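Local structure of ESAT-6/WXG100 secretion system protein (Streptococcus gallolyticus, 7JQE) at residues A[361-366]-A[388-393]; A[233-238]-A[414-419]; A[202-207]-A[249-254]; A[253-258]-A[403-408]. The protein is EsaA, a membrane subunit of the bacterial type VIIb secretion system, whose extracellular region probably takes part in exporting WXG100-type proteins and toxins. All blocks are in the same frame, centred on the assembly; numbering follows the deposited sequence.

How the contacts relate
Following the chain from its N terminus, contact 3 closes first, joining the loop after helix 191-200 to the loop after helix 225-244 and enclosing mostly helix. Contact 2 crosses it: helix 225-244 lies within that closed loop, while its partner, helix 396-427, comes much later. The two touch through K415 and S202, with centres about 12 Å apart. Contact 4 starts at A253 and T254, where contact 3 ends, and lies within the span of contact 2, reaching an earlier turn of helix 396-427. Contact 1 falls inside both spans, linking two strands of the beta region about 30 Å, centre to centre, from contact 4.

Contact 1 of 4, residues A[361-366]-A[388-393]; sequences YTFDSL and YTIYVT. With EDO (1,2-ethanediol), chain I; EDO (1,2-ethanediol), chain K.
Y361 and Y388 lay their phenol rings together in an offset stack, centroids 4.3 Å apart and planes only 7° from parallel. CE2 of Y361 sits over the centre of the Y388 ring, while CD2 of Y388 falls toward the rim of the Y361 ring. The Y361 ring starts from a CG set between its backbone N and carbonyl carbon (chi1 63°), and its side chain crosses that of Y388 at about a right angle. Its OH is hydrogen-bonded to N269 of the adjacent strand 268-275.

One pair further along, F363 and I390 meet tip to tip. I390 CG1, likewise between backbone N and carbonyl carbon (chi1 57°), is thereby set over the middle of the F363 ring, 3.6 Å from the centroid, a CH-pi contact; CG2 comes to 3.5 Å from CE1. Near the plane of the same ring, the carbonyl of Y388 approaches the edge, its O 3.5 Å from F363 CE2. The row ends with L366 CD2 against I390 CD1 at 3.9 Å, while V392 CG1 packs on the backbone O of L366.

The strands belong to different sheets, their axes 9.1 Å apart, so this is face-to-face packing of two antiparallel sheets. I271 touches both tyrosines, and Y388 also packs on T387 of the second subunit. The contact is held by ring faces and aliphatic branches, with an edge approach that may let the weakly positive phenylalanine hydrogens face a carbonyl oxygen.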
loop_
_atom_site.group_PDB
_atom_site.type_symbol
_atom_site.label_atom_id
_atom_site.label_comp_id
_atom_site.label_asym_id
_atom_site.label_seq_id
_atom_site.Cartn_x
_atom_site.Cartn_y
_atom_site.Cartn_z
ATOM N N TYR A 361 -58.512 4.920 -25.748
ATOM C CA TYR A 361 -58.155 3.953 -24.725
ATOM C C TYR A 361 -57.075 4.543 -23.830
ATOM O O TYR A 361 -56.235 5.331 -24.273
ATOM C CB TYR A 361 -57.694 2.613 -25.327
ATOM C CG TYR A 361 -56.445 2.664 -26.181
ATOM C CD1 TYR A 361 -55.177 2.689 -25.601
ATOM C CD2 TYR A 361 -56.531 2.647 -27.567
ATOM C CE1 TYR A 361 -54.033 2.719 -26.382
ATOM C CE2 TYR A 361 -55.395 2.674 -28.357
ATOM C CZ TYR A 361 -54.149 2.708 -27.761
ATOM O OH TYR A 361 -53.022 2.735 -28.551
ATOM N N THR A 362 -57.123 4.162 -22.556
ATOM C CA THR A 362 -56.245 4.723 -21.535
ATOM C C THR A 362 -55.820 3.593 -20.609
ATOM O O THR A 362 -56.658 3.015 -19.910
ATOM C CB THR A 362 -56.948 5.835 -20.754
ATOM O OG1 THR A 362 -57.332 6.885 -21.651
ATOM C CG2 THR A 362 -56.025 6.398 -19.679
ATOM N N PHE A 363 -54.529 3.272 -20.608
ATOM C CA PHE A 363 -54.015 2.300 -19.652
ATOM C C PHE A 363 -54.298 2.774 -18.232
ATOM O O PHE A 363 -54.462 3.969 -17.974
ATOM C CB PHE A 363 -52.515 2.079 -19.860
ATOM C CG PHE A 363 -52.176 1.430 -21.173
ATOM C CD1 PHE A 363 -51.775 2.193 -22.256
ATOM C CD2 PHE A 363 -52.272 0.058 -21.328
ATOM C CE1 PHE A 363 -51.472 1.597 -23.471
ATOM C CE2 PHE A 363 -51.971 -0.544 -22.541
ATOM C CZ PHE A 363 -51.571 0.227 -23.613
ATOM N N ASP A 364 -54.375 1.817 -17.304
ATOM C CA ASP A 364 -54.741 2.166 -15.934
ATOM C C ASP A 364 -53.617 2.905 -15.215
ATOM O O ASP A 364 -53.887 3.697 -14.305
ATOM C CB ASP A 364 -55.150 0.912 -15.155
ATOM C CG ASP A 364 -54.039 -0.122 -15.074
ATOM O OD1 ASP A 364 -52.916 0.153 -15.549
ATOM O OD2 ASP A 364 -54.293 -1.218 -14.529
ATOM N N SER A 365 -52.364 2.673 -15.604
ATOM C CA SER A 365 -51.241 3.355 -14.972
ATOM C C SER A 365 -50.048 3.336 -15.917
ATOM O O SER A 365 -50.030 2.614 -16.918
ATOM C CB SER A 365 -50.872 2.714 -13.629
ATOM O OG SER A 365 -50.093 1.545 -13.815
ATOM N N LEU A 366 -49.047 4.153 -15.580
ATOM C CA LEU A 366 -47.762 4.178 -16.268
ATOM C C LEU A 366 -46.646 3.573 -15.422
ATOM O O LEU A 366 -45.469 3.869 -15.652
ATOM C CB LEU A 366 -47.393 5.608 -16.670
ATOM C CG LEU A 366 -48.147 6.283 -17.820
ATOM C CD1 LEU A 366 -47.628 7.698 -18.033
ATOM C CD2 LEU A 366 -48.036 5.474 -19.105
ATOM N N TYR A 388 -53.799 -3.720 -26.944
ATOM C CA TYR A 388 -52.717 -2.752 -27.054
ATOM C C TYR A 388 -51.818 -2.894 -25.839
ATOM O O TYR A 388 -52.283 -3.211 -24.742
ATOM C CB TYR A 388 -53.248 -1.317 -27.164
ATOM C CG TYR A 388 -54.300 -1.165 -28.232
ATOM C CD1 TYR A 388 -53.945 -1.050 -29.569
ATOM C CD2 TYR A 388 -55.650 -1.161 -27.908
ATOM C CE1 TYR A 388 -54.901 -0.925 -30.551
ATOM C CE2 TYR A 388 -56.616 -1.035 -28.885
ATOM C CZ TYR A 388 -56.234 -0.917 -30.205
ATOM O OH TYR A 388 -57.185 -0.794 -31.185
ATOM N N THR A 389 -50.524 -2.667 -26.042
ATOM C CA THR A 389 -49.538 -2.884 -24.993
ATOM C C THR A 389 -48.530 -1.747 -24.982
ATOM O O THR A 389 -48.189 -1.186 -26.026
ATOM C CB THR A 389 -48.800 -4.215 -25.179
ATOM O OG1 THR A 389 -49.743 -5.293 -25.145
ATOM C CG2 THR A 389 -47.780 -4.412 -24.068
ATOM N N ILE A 390 -48.060 -1.410 -23.780
ATOM C CA ILE A 390 -46.941 -0.494 -23.606
ATOM C C ILE A 390 -46.003 -1.060 -22.546
ATOM O O ILE A 390 -46.406 -1.828 -21.667
ATOM C CB ILE A 390 -47.393 0.935 -23.229
ATOM C CG1 ILE A 390 -48.248 0.916 -21.961
ATOM C CG2 ILE A 390 -48.140 1.575 -24.387
ATOM C CD1 ILE A 390 -48.355 2.269 -21.289
ATOM N N TYR A 391 -44.739 -0.669 -22.637
ATOM C CA TYR A 391 -43.680 -1.199 -21.787
ATOM C C TYR A 391 -43.022 -0.025 -21.074
ATOM O O TYR A 391 -42.399 0.825 -21.718
ATOM C CB TYR A 391 -42.669 -1.982 -22.623
ATOM C CG TYR A 391 -42.278 -1.254 -23.891
ATOM C CD1 TYR A 391 -41.152 -0.432 -23.931
ATOM C CD2 TYR A 391 -43.047 -1.368 -25.045
ATOM C CE1 TYR A 391 -40.798 0.246 -25.088
ATOM C CE2 TYR A 391 -42.700 -0.694 -26.209
ATOM C CZ TYR A 391 -41.576 0.112 -26.224
ATOM O OH TYR A 391 -41.228 0.784 -27.375
ATOM N N VAL A 392 -43.191 0.047 -19.758
ATOM C CA VAL A 392 -42.508 1.048 -18.948
ATOM C C VAL A 392 -41.262 0.386 -18.376
ATOM O O VAL A 392 -41.354 -0.447 -17.473
ATOM C CB VAL A 392 -43.407 1.594 -17.834
ATOM C CG1 VAL A 392 -42.700 2.732 -17.108
ATOM C CG2 VAL A 392 -44.738 2.059 -18.403
ATOM N N THR A 393 -40.101 0.738 -18.917
ATOM C CA THR A 393 -38.853 0.132 -18.484
ATOM C C THR A 393 -38.217 0.955 -17.369
ATOM O O THR A 393 -38.448 2.162 -17.246
ATOM C CB THR A 393 -37.874 -0.006 -19.651
ATOM O OG1 THR A 393 -37.394 1.290 -20.028
ATOM C CG2 THR A 393 -38.564 -0.650 -20.846
HETATM C C1 EDO I . -49.463 -1.533 -29.632
HETATM O O1 EDO I . -50.286 -2.641 -29.247
HETATM C C2 EDO I . -49.845 -0.303 -28.814
HETATM O O2 EDO I . -48.826 0.697 -28.944
HETATM C C1 EDO K . -51.040 -3.593 -14.962
HETATM O O1 EDO K . -52.153 -3.234 -15.789
HETATM C C2 EDO K . -51.361 -3.293 -13.501
HETATM O O2 EDO K . -51.564 -1.885 -13.324
#

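Contact 2 of 4, residues A[233-238]-A[414-419]; sequences SKLALL and SKIDTA. With EDO (1,2-ethanediol), chain F; EDO (1,2-ethanediol), chain B.
Two helices pack across each other here, 225-244 and 396-427, in the helical part of the fold that also borders the second subunit. Their local axes approach to 9.7 Å at 64°. I416 meets three residues of the other helix. Its CG2 branch lies 4.1 Å from both K234 CB and L238 CD1, and its CD1 meets L235 CD2 at the same separation. With CG1 anti to the carbonyl carbon (chi1 -69°), the two branches are divided between these neighbours. L238 runs at about a right angle to I416 and puts CD2 3.9 Å from A419 CB, while Y210 touches both L235 and I416.

At one border of this apolar patch, K234 extends fully beyond CG and brings NZ to 2.6 Å from D417 OD1, a salt bridge. The ammonium approaches from the anti side, 31° out of the carboxylate plane. It also gives a hydrogen bond to O2 of the chain B ethanediol at 3.0 Å. A water that donates to D417 O at 2.9 Å accepts a weak bond from the same NZ. The other carboxylate oxygen, OD2, has weak bonds with Y231 OH and with S414 OG of the second subunit.

A largely buried acid is thus matched by a lysine whose aliphatic part joins the apolar layer; the lysine charge would favour the ionised form of D417 and offset the proximity of D417 of the second subunit.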
loop_
_atom_site.group_PDB
_atom_site.type_symbol
_atom_site.label_atom_id
_atom_site.label_comp_id
_atom_site.label_asym_id
_atom_site.label_seq_id
_atom_site.Cartn_x
_atom_site.Cartn_y
_atom_site.Cartn_z
ATOM N N SER A 233 -13.148 7.183 4.357
ATOM C CA SER A 233 -11.960 7.224 5.210
ATOM C C SER A 233 -10.692 7.329 4.375
ATOM O O SER A 233 -9.811 8.147 4.664
ATOM C CB SER A 233 -11.898 5.986 6.104
ATOM O OG SER A 233 -12.941 5.998 7.059
ATOM N N LYS A 234 -10.579 6.498 3.335
ATOM C CA LYS A 234 -9.411 6.564 2.467
ATOM C C LYS A 234 -9.294 7.926 1.805
ATOM O O LYS A 234 -8.192 8.475 1.685
ATOM C CB LYS A 234 -9.475 5.452 1.425
ATOM C CG LYS A 234 -9.677 4.094 2.051
ATOM C CD LYS A 234 -9.666 2.986 1.029
ATOM C CE LYS A 234 -9.829 1.641 1.710
ATOM N NZ LYS A 234 -9.871 0.522 0.733
ATOM N N LEU A 235 -10.422 8.498 1.376
ATOM C CA LEU A 235 -10.384 9.837 0.793
ATOM C C LEU A 235 -9.941 10.866 1.820
ATOM O O LEU A 235 -9.217 11.813 1.488
ATOM C CB LEU A 235 -11.753 10.210 0.225
ATOM C CG LEU A 235 -12.103 9.534 -1.091
ATOM C CD1 LEU A 235 -13.590 9.686 -1.385
ATOM C CD2 LEU A 235 -11.254 10.145 -2.197
ATOM N N ALA A 236 -10.379 10.708 3.071
ATOM C CA ALA A 236 -9.938 11.623 4.120
ATOM C C ALA A 236 -8.428 11.557 4.295
ATOM O O ALA A 236 -7.772 12.588 4.485
ATOM C CB ALA A 236 -10.651 11.304 5.433
ATOM N N LEU A 237 -7.858 10.351 4.206
ATOM C CA LEU A 237 -6.418 10.186 4.365
ATOM C C LEU A 237 -5.659 10.811 3.202
ATOM O O LEU A 237 -4.653 11.502 3.410
ATOM C CB LEU A 237 -6.075 8.702 4.501
ATOM C CG LEU A 237 -4.592 8.319 4.515
ATOM C CD1 LEU A 237 -3.856 9.023 5.645
ATOM C CD2 LEU A 237 -4.417 6.804 4.617
ATOM N N LEU A 238 -6.124 10.581 1.969
ATOM C CA LEU A 238 -5.495 11.228 0.821
ATOM C C LEU A 238 -5.509 12.742 0.969
ATOM O O LEU A 238 -4.604 13.425 0.475
ATOM C CB LEU A 238 -6.197 10.818 -0.472
ATOM C CG LEU A 238 -6.218 9.321 -0.781
ATOM C CD1 LEU A 238 -7.053 9.046 -2.027
ATOM C CD2 LEU A 238 -4.811 8.814 -0.965
ATOM N N SER A 414 -9.794 2.226 -7.912
ATOM C CA SER A 414 -8.527 1.514 -7.836
ATOM C C SER A 414 -7.392 2.454 -7.443
ATOM O O SER A 414 -6.557 2.110 -6.598
ATOM C CB SER A 414 -8.236 0.836 -9.175
ATOM O OG SER A 414 -6.992 0.157 -9.143
ATOM N N LYS A 415 -7.346 3.645 -8.044
ATOM C CA LYS A 415 -6.331 4.622 -7.668
ATOM C C LYS A 415 -6.469 5.030 -6.206
ATOM O O LYS A 415 -5.471 5.134 -5.483
ATOM C CB LYS A 415 -6.416 5.841 -8.588
ATOM C CG LYS A 415 -5.754 5.592 -9.941
ATOM C CD LYS A 415 -5.885 6.771 -10.895
ATOM C CE LYS A 415 -7.145 6.645 -11.742
ATOM N NZ LYS A 415 -7.189 7.648 -12.840
ATOM N N ILE A 416 -7.702 5.260 -5.749
ATOM C CA ILE A 416 -7.921 5.621 -4.351
ATOM C C ILE A 416 -7.415 4.519 -3.433
ATOM O O ILE A 416 -6.772 4.786 -2.410
ATOM C CB ILE A 416 -9.410 5.922 -4.103
ATOM C CG1 ILE A 416 -9.824 7.218 -4.804
ATOM C CG2 ILE A 416 -9.714 5.981 -2.616
ATOM C CD1 ILE A 416 -11.308 7.295 -5.103
ATOM N N ASP A 417 -7.694 3.259 -3.782
ATOM C CA ASP A 417 -7.281 2.156 -2.919
ATOM C C ASP A 417 -5.765 2.013 -2.894
ATOM O O ASP A 417 -5.170 1.843 -1.824
ATOM C CB ASP A 417 -7.937 0.852 -3.376
ATOM C CG ASP A 417 -9.390 0.735 -2.936
ATOM O OD1 ASP A 417 -9.699 1.097 -1.780
ATOM O OD2 ASP A 417 -10.221 0.278 -3.749
ATOM N N THR A 418 -5.125 2.085 -4.062
ATOM C CA THR A 418 -3.680 1.926 -4.132
ATOM C C THR A 418 -2.967 3.012 -3.336
ATOM O O THR A 418 -2.174 2.720 -2.436
ATOM C CB THR A 418 -3.225 1.936 -5.591
ATOM O OG1 THR A 418 -3.774 0.795 -6.260
ATOM C CG2 THR A 418 -1.697 1.889 -5.675
ATOM N N ALA A 419 -3.249 4.278 -3.646
ATOM C CA ALA A 419 -2.545 5.371 -2.984
ATOM C C ALA A 419 -2.819 5.390 -1.485
ATOM O O ALA A 419 -1.908 5.625 -0.683
ATOM C CB ALA A 419 -2.936 6.704 -3.614
HETATM C C1 EDO F . -3.703 0.923 -11.641
HETATM O O1 EDO F . -2.738 -0.121 -11.460
HETATM C C2 EDO F . -3.666 1.878 -10.452
HETATM O O2 EDO F . -3.995 1.164 -9.253
HETATM C C1 EDO B . -11.713 -2.328 2.729
HETATM O O1 EDO B . -11.227 -1.152 3.388
HETATM C C2 EDO B . -10.542 -3.173 2.239
HETATM O O2 EDO B . -9.768 -2.418 1.298
HETATM O O HOH W 1 -6.494 0.740 0.515
#

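Contact 3 of 4, residues A[202-207]-A[249-254]; sequences SVDVAA and TVSGAT
D204 holds CG anti to its backbone N (chi1 -176°), from where the carboxylate reaches G252 with one oxygen and its own chain with the other. OD2 accepts from G252 N at 2.8 Å with a nearly straight N-H (163°), the donor lying on the anti side and 34° out of the carboxylate plane. OD1 accepts from A206 N at 3.0 Å, an Asx turn.

A single backbone hydrogen bond accompanies this: V250 N donates to V203 O at 3.1 Å from above the carbonyl plane. More weakly, D204 CA presents its hydrogen to V250 O at 3.2 Å. T249 CB rests 3.2 Å from V203 O, and T249 CG2 touches V205 CG1, the two side chains crossing at about a right angle. A water joins the loops by accepting from V205 N, donating to V250 O and bonding T249 OG1, which also pairs with K242 NZ.

V203, whose side chain turns away from 249-254, packs on K415 and I416 of helix 396-427, and V205 on L238 and M200. At the backbone angles of G252 a CB would collide with the carbonyl O of S251. Two loops without regular structure are therefore pinned by an aspartate that shares its oxygens between them. The two N-H donors would partly offset the charge of D204, whose OD2 lies close to the like-charged OD2 of D209; that proximity may raise the pKa of one of the two.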
loop_
_atom_site.group_PDB
_atom_site.type_symbol
_atom_site.label_atom_id
_atom_site.label_comp_id
_atom_site.label_asym_id
_atom_site.label_seq_id
_atom_site.Cartn_x
_atom_site.Cartn_y
_atom_site.Cartn_z
ATOM N N SER A 202 -4.424 12.176 -10.829
ATOM C CA SER A 202 -5.671 11.967 -11.555
ATOM C C SER A 202 -6.795 11.522 -10.624
ATOM O O SER A 202 -7.748 10.870 -11.055
ATOM C CB SER A 202 -5.474 10.952 -12.679
ATOM O OG SER A 202 -5.193 9.671 -12.156
ATOM N N VAL A 203 -6.701 11.879 -9.347
ATOM C CA VAL A 203 -7.700 11.514 -8.352
ATOM C C VAL A 203 -8.260 12.780 -7.719
ATOM O O VAL A 203 -7.555 13.780 -7.552
ATOM C CB VAL A 203 -7.103 10.578 -7.279
ATOM C CG1 VAL A 203 -8.073 10.401 -6.128
ATOM C CG2 VAL A 203 -6.743 9.241 -7.896
ATOM N N ASP A 204 -9.543 12.732 -7.370
ATOM C CA ASP A 204 -10.236 13.834 -6.713
ATOM C C ASP A 204 -10.415 13.467 -5.247
ATOM O O ASP A 204 -11.135 12.513 -4.932
ATOM C CB ASP A 204 -11.587 14.099 -7.385
ATOM C CG ASP A 204 -12.312 15.307 -6.811
ATOM O OD1 ASP A 204 -12.042 15.692 -5.657
ATOM O OD2 ASP A 204 -13.175 15.868 -7.521
ATOM N N VAL A 205 -9.765 14.223 -4.354
ATOM C CA VAL A 205 -9.725 13.851 -2.937
ATOM C C VAL A 205 -10.838 14.478 -2.110
ATOM O O VAL A 205 -11.010 14.098 -0.941
ATOM C CB VAL A 205 -8.374 14.226 -2.295
ATOM C CG1 VAL A 205 -7.228 13.649 -3.104
ATOM C CG2 VAL A 205 -8.247 15.734 -2.173
ATOM N N ALA A 206 -11.593 15.422 -2.665
ATOM C CA ALA A 206 -12.735 16.006 -1.964
ATOM C C ALA A 206 -13.834 14.957 -1.857
ATOM O O ALA A 206 -14.527 14.663 -2.832
ATOM C CB ALA A 206 -13.232 17.248 -2.694
ATOM N N ALA A 207 -14.005 14.391 -0.660
ATOM C CA ALA A 207 -14.960 13.302 -0.485
ATOM C C ALA A 207 -16.397 13.761 -0.700
ATOM O O ALA A 207 -17.234 12.975 -1.156
ATOM C CB ALA A 207 -14.805 12.686 0.902
ATOM N N THR A 249 -3.936 17.652 -7.522
ATOM C CA THR A 249 -4.950 16.640 -7.810
ATOM C C THR A 249 -5.957 17.190 -8.814
ATOM O O THR A 249 -5.855 18.332 -9.272
ATOM C CB THR A 249 -5.670 16.182 -6.534
ATOM O OG1 THR A 249 -6.087 17.326 -5.777
ATOM C CG2 THR A 249 -4.759 15.304 -5.689
ATOM N N VAL A 250 -6.944 16.365 -9.152
ATOM C CA VAL A 250 -7.983 16.730 -10.103
ATOM C C VAL A 250 -9.260 17.053 -9.338
ATOM O O VAL A 250 -9.469 16.607 -8.207
ATOM C CB VAL A 250 -8.210 15.611 -11.145
ATOM C CG1 VAL A 250 -9.687 15.379 -11.378
ATOM C CG2 VAL A 250 -7.508 15.972 -12.450
ATOM N N SER A 251 -10.128 17.852 -9.959
ATOM C CA SER A 251 -11.348 18.324 -9.304
ATOM C C SER A 251 -12.538 18.184 -10.251
ATOM O O SER A 251 -12.620 18.893 -11.260
ATOM C CB SER A 251 -11.188 19.776 -8.858
ATOM O OG SER A 251 -12.299 20.193 -8.088
ATOM N N GLY A 252 -13.463 17.291 -9.922
ATOM C CA GLY A 252 -14.730 17.216 -10.618
ATOM C C GLY A 252 -14.826 16.002 -11.535
ATOM O O GLY A 252 -13.829 15.402 -11.942
ATOM N N ALA A 253 -16.069 15.642 -11.852
ATOM C CA ALA A 253 -16.362 14.520 -12.739
ATOM C C ALA A 253 -17.862 14.389 -12.949
ATOM O O ALA A 253 -18.636 14.560 -12.004
ATOM C CB ALA A 253 -15.809 13.211 -12.175
ATOM N N THR A 254 -18.287 14.082 -14.171
ATOM C CA THR A 254 -19.692 13.846 -14.467
ATOM C C THR A 254 -19.919 12.379 -14.808
ATOM O O THR A 254 -19.066 11.720 -15.411
ATOM C CB THR A 254 -20.178 14.725 -15.623
ATOM O OG1 THR A 254 -19.498 14.356 -16.829
ATOM C CG2 THR A 254 -19.922 16.197 -15.319
HETATM O O HOH W 2 -8.796 16.937 -5.337
#

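Contact 4 of 4, residues A[253-258]-A[403-408]; sequences ATYSFL and KDDLKT. With EDO (1,2-ethanediol), chain C.
D405 projects from helix 396-427 into the turn formed by Y255, S256 and F257, and its carboxylate carries the tight part of the contact. OD2 takes the F257 backbone N-H at 2.9 Å, almost perfectly straight (176°) and nearly on the C-O line of the carboxylate. OD1 receives a weak bond from S256 N at 3.3 Å. The F257 ring brings its edge to the same acid, with CD1 3.0 Å from OD2. The Y255 ring stands nearly perpendicular to the carboxylate, planes 88° apart, and has OD1 near its plane.

The flanks are looser. S256 CB lies 3.8 Å from D404 OD2, which is hydrogen-bonded to S400 OG, and K403 NZ makes a long, weak salt bridge to D404 OD1. On the other flank Y255 CE1 comes no nearer than 4.2 Å to T408 CG2. An ethanediol sits beside T408, with only a weak bond to its OG1. S256 is exposed, whereas D405 and F257 are buried.

The turn at 256-258 is a short 3-10 segment in the loop between helix 225-244 and strand 268-275. Y255 and F257 both lean on L213 of helix 211-219. The loop thus lies between that helix, met by its two rings, and helix 396-427, which bonds to it through D405 and whose L406 packs on A222 of the second subunit.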
loop_
_atom_site.group_PDB
_atom_site.type_symbol
_atom_site.label_atom_id
_atom_site.label_comp_id
_atom_site.label_asym_id
_atom_site.label_seq_id
_atom_site.Cartn_x
_atom_site.Cartn_y
_atom_site.Cartn_z
ATOM N N ALA A 253 -16.069 15.642 -11.852
ATOM C CA ALA A 253 -16.362 14.520 -12.739
ATOM C C ALA A 253 -17.862 14.389 -12.949
ATOM O O ALA A 253 -18.636 14.560 -12.004
ATOM C CB ALA A 253 -15.809 13.211 -12.175
ATOM N N THR A 254 -18.287 14.082 -14.171
ATOM C CA THR A 254 -19.692 13.846 -14.467
ATOM C C THR A 254 -19.919 12.379 -14.808
ATOM O O THR A 254 -19.066 11.720 -15.411
ATOM C CB THR A 254 -20.178 14.725 -15.623
ATOM O OG1 THR A 254 -19.498 14.356 -16.829
ATOM C CG2 THR A 254 -19.922 16.197 -15.319
ATOM N N TYR A 255 -21.082 11.873 -14.408
ATOM C CA TYR A 255 -21.462 10.486 -14.656
ATOM C C TYR A 255 -22.807 10.461 -15.365
ATOM O O TYR A 255 -23.809 10.935 -14.819
ATOM C CB TYR A 255 -21.521 9.693 -13.349
ATOM C CG TYR A 255 -20.201 9.647 -12.611
ATOM C CD1 TYR A 255 -19.153 8.854 -13.067
ATOM C CD2 TYR A 255 -20.004 10.394 -11.458
ATOM C CE1 TYR A 255 -17.942 8.813 -12.393
ATOM C CE2 TYR A 255 -18.807 10.355 -10.777
ATOM C CZ TYR A 255 -17.776 9.566 -11.248
ATOM O OH TYR A 255 -16.581 9.538 -10.568
ATOM N N SER A 256 -22.825 9.906 -16.579
ATOM C CA SER A 256 -24.061 9.835 -17.355
ATOM C C SER A 256 -25.202 9.214 -16.550
ATOM O O SER A 256 -26.301 9.770 -16.475
ATOM C CB SER A 256 -23.823 9.036 -18.637
ATOM O OG SER A 256 -22.709 9.535 -19.355
ATOM N N PHE A 257 -24.951 8.060 -15.925
ATOM C CA PHE A 257 -26.031 7.272 -15.340
ATOM C C PHE A 257 -26.778 7.999 -14.228
ATOM O O PHE A 257 -27.800 7.485 -13.760
ATOM C CB PHE A 257 -25.480 5.938 -14.811
ATOM C CG PHE A 257 -24.871 6.024 -13.435
ATOM C CD1 PHE A 257 -23.581 6.501 -13.256
ATOM C CD2 PHE A 257 -25.585 5.608 -12.321
ATOM C CE1 PHE A 257 -23.021 6.570 -11.989
ATOM C CE2 PHE A 257 -25.030 5.676 -11.049
ATOM C CZ PHE A 257 -23.747 6.158 -10.883
ATOM N N LEU A 258 -26.306 9.166 -13.786
ATOM C CA LEU A 258 -27.023 9.902 -12.751
ATOM C C LEU A 258 -28.219 10.666 -13.306
ATOM O O LEU A 258 -29.078 11.100 -12.529
ATOM C CB LEU A 258 -26.079 10.873 -12.031
ATOM C CG LEU A 258 -24.926 10.262 -11.223
ATOM C CD1 LEU A 258 -24.015 11.346 -10.651
ATOM C CD2 LEU A 258 -25.446 9.355 -10.111
ATOM N N LYS A 403 -22.385 0.635 -19.248
ATOM C CA LYS A 403 -21.726 0.850 -20.532
ATOM C C LYS A 403 -20.971 2.166 -20.613
ATOM O O LYS A 403 -20.022 2.275 -21.399
ATOM C CB LYS A 403 -22.742 0.778 -21.679
ATOM C CG LYS A 403 -23.699 1.961 -21.792
ATOM C CD LYS A 403 -24.751 1.697 -22.882
ATOM C CE LYS A 403 -25.723 2.865 -23.064
ATOM N NZ LYS A 403 -25.071 4.063 -23.668
ATOM N N ASP A 404 -21.355 3.167 -19.825
ATOM C CA ASP A 404 -20.698 4.468 -19.873
ATOM C C ASP A 404 -19.697 4.673 -18.741
ATOM O O ASP A 404 -18.535 4.995 -18.998
ATOM C CB ASP A 404 -21.743 5.591 -19.841
ATOM C CG ASP A 404 -22.632 5.596 -21.072
ATOM O OD1 ASP A 404 -22.142 5.225 -22.162
ATOM O OD2 ASP A 404 -23.820 5.969 -20.951
ATOM N N ASP A 405 -20.120 4.474 -17.494
ATOM C CA ASP A 405 -19.400 4.994 -16.340
ATOM C C ASP A 405 -18.623 3.950 -15.553
ATOM O O ASP A 405 -17.620 4.295 -14.927
ATOM C CB ASP A 405 -20.379 5.697 -15.393
ATOM C CG ASP A 405 -21.040 6.900 -16.035
ATOM O OD1 ASP A 405 -20.333 7.673 -16.716
ATOM O OD2 ASP A 405 -22.264 7.072 -15.868
ATOM N N LEU A 406 -19.053 2.688 -15.569
ATOM C CA LEU A 406 -18.460 1.701 -14.676
ATOM C C LEU A 406 -16.949 1.611 -14.861
ATOM O O LEU A 406 -16.198 1.581 -13.881
ATOM C CB LEU A 406 -19.118 0.341 -14.899
ATOM C CG LEU A 406 -19.013 -0.658 -13.750
ATOM C CD1 LEU A 406 -19.312 0.026 -12.424
ATOM C CD2 LEU A 406 -19.973 -1.815 -13.983
ATOM N N LYS A 407 -16.485 1.592 -16.112
ATOM C CA LYS A 407 -15.053 1.469 -16.361
ATOM C C LYS A 407 -14.287 2.641 -15.759
ATOM O O LYS A 407 -13.146 2.483 -15.306
ATOM C CB LYS A 407 -14.783 1.378 -17.859
ATOM C CG LYS A 407 -15.012 2.688 -18.574
ATOM C CD LYS A 407 -14.754 2.571 -20.061
ATOM C CE LYS A 407 -15.649 3.535 -20.825
ATOM N NZ LYS A 407 -15.661 4.887 -20.193
ATOM N N THR A 408 -14.891 3.828 -15.758
ATOM C CA THR A 408 -14.242 4.967 -15.124
ATOM C C THR A 408 -14.307 4.864 -13.606
ATOM O O THR A 408 -13.369 5.265 -12.912
ATOM C CB THR A 408 -14.876 6.266 -15.602
ATOM O OG1 THR A 408 -14.272 6.649 -16.842
ATOM C CG2 THR A 408 -14.661 7.371 -14.583
HETATM C C1 EDO C . -12.679 10.081 -14.929
HETATM O O1 EDO C . -12.272 9.297 -16.056
HETATM C C2 EDO C . -13.776 11.051 -15.352
HETATM O O2 EDO C . -14.186 11.835 -14.225
#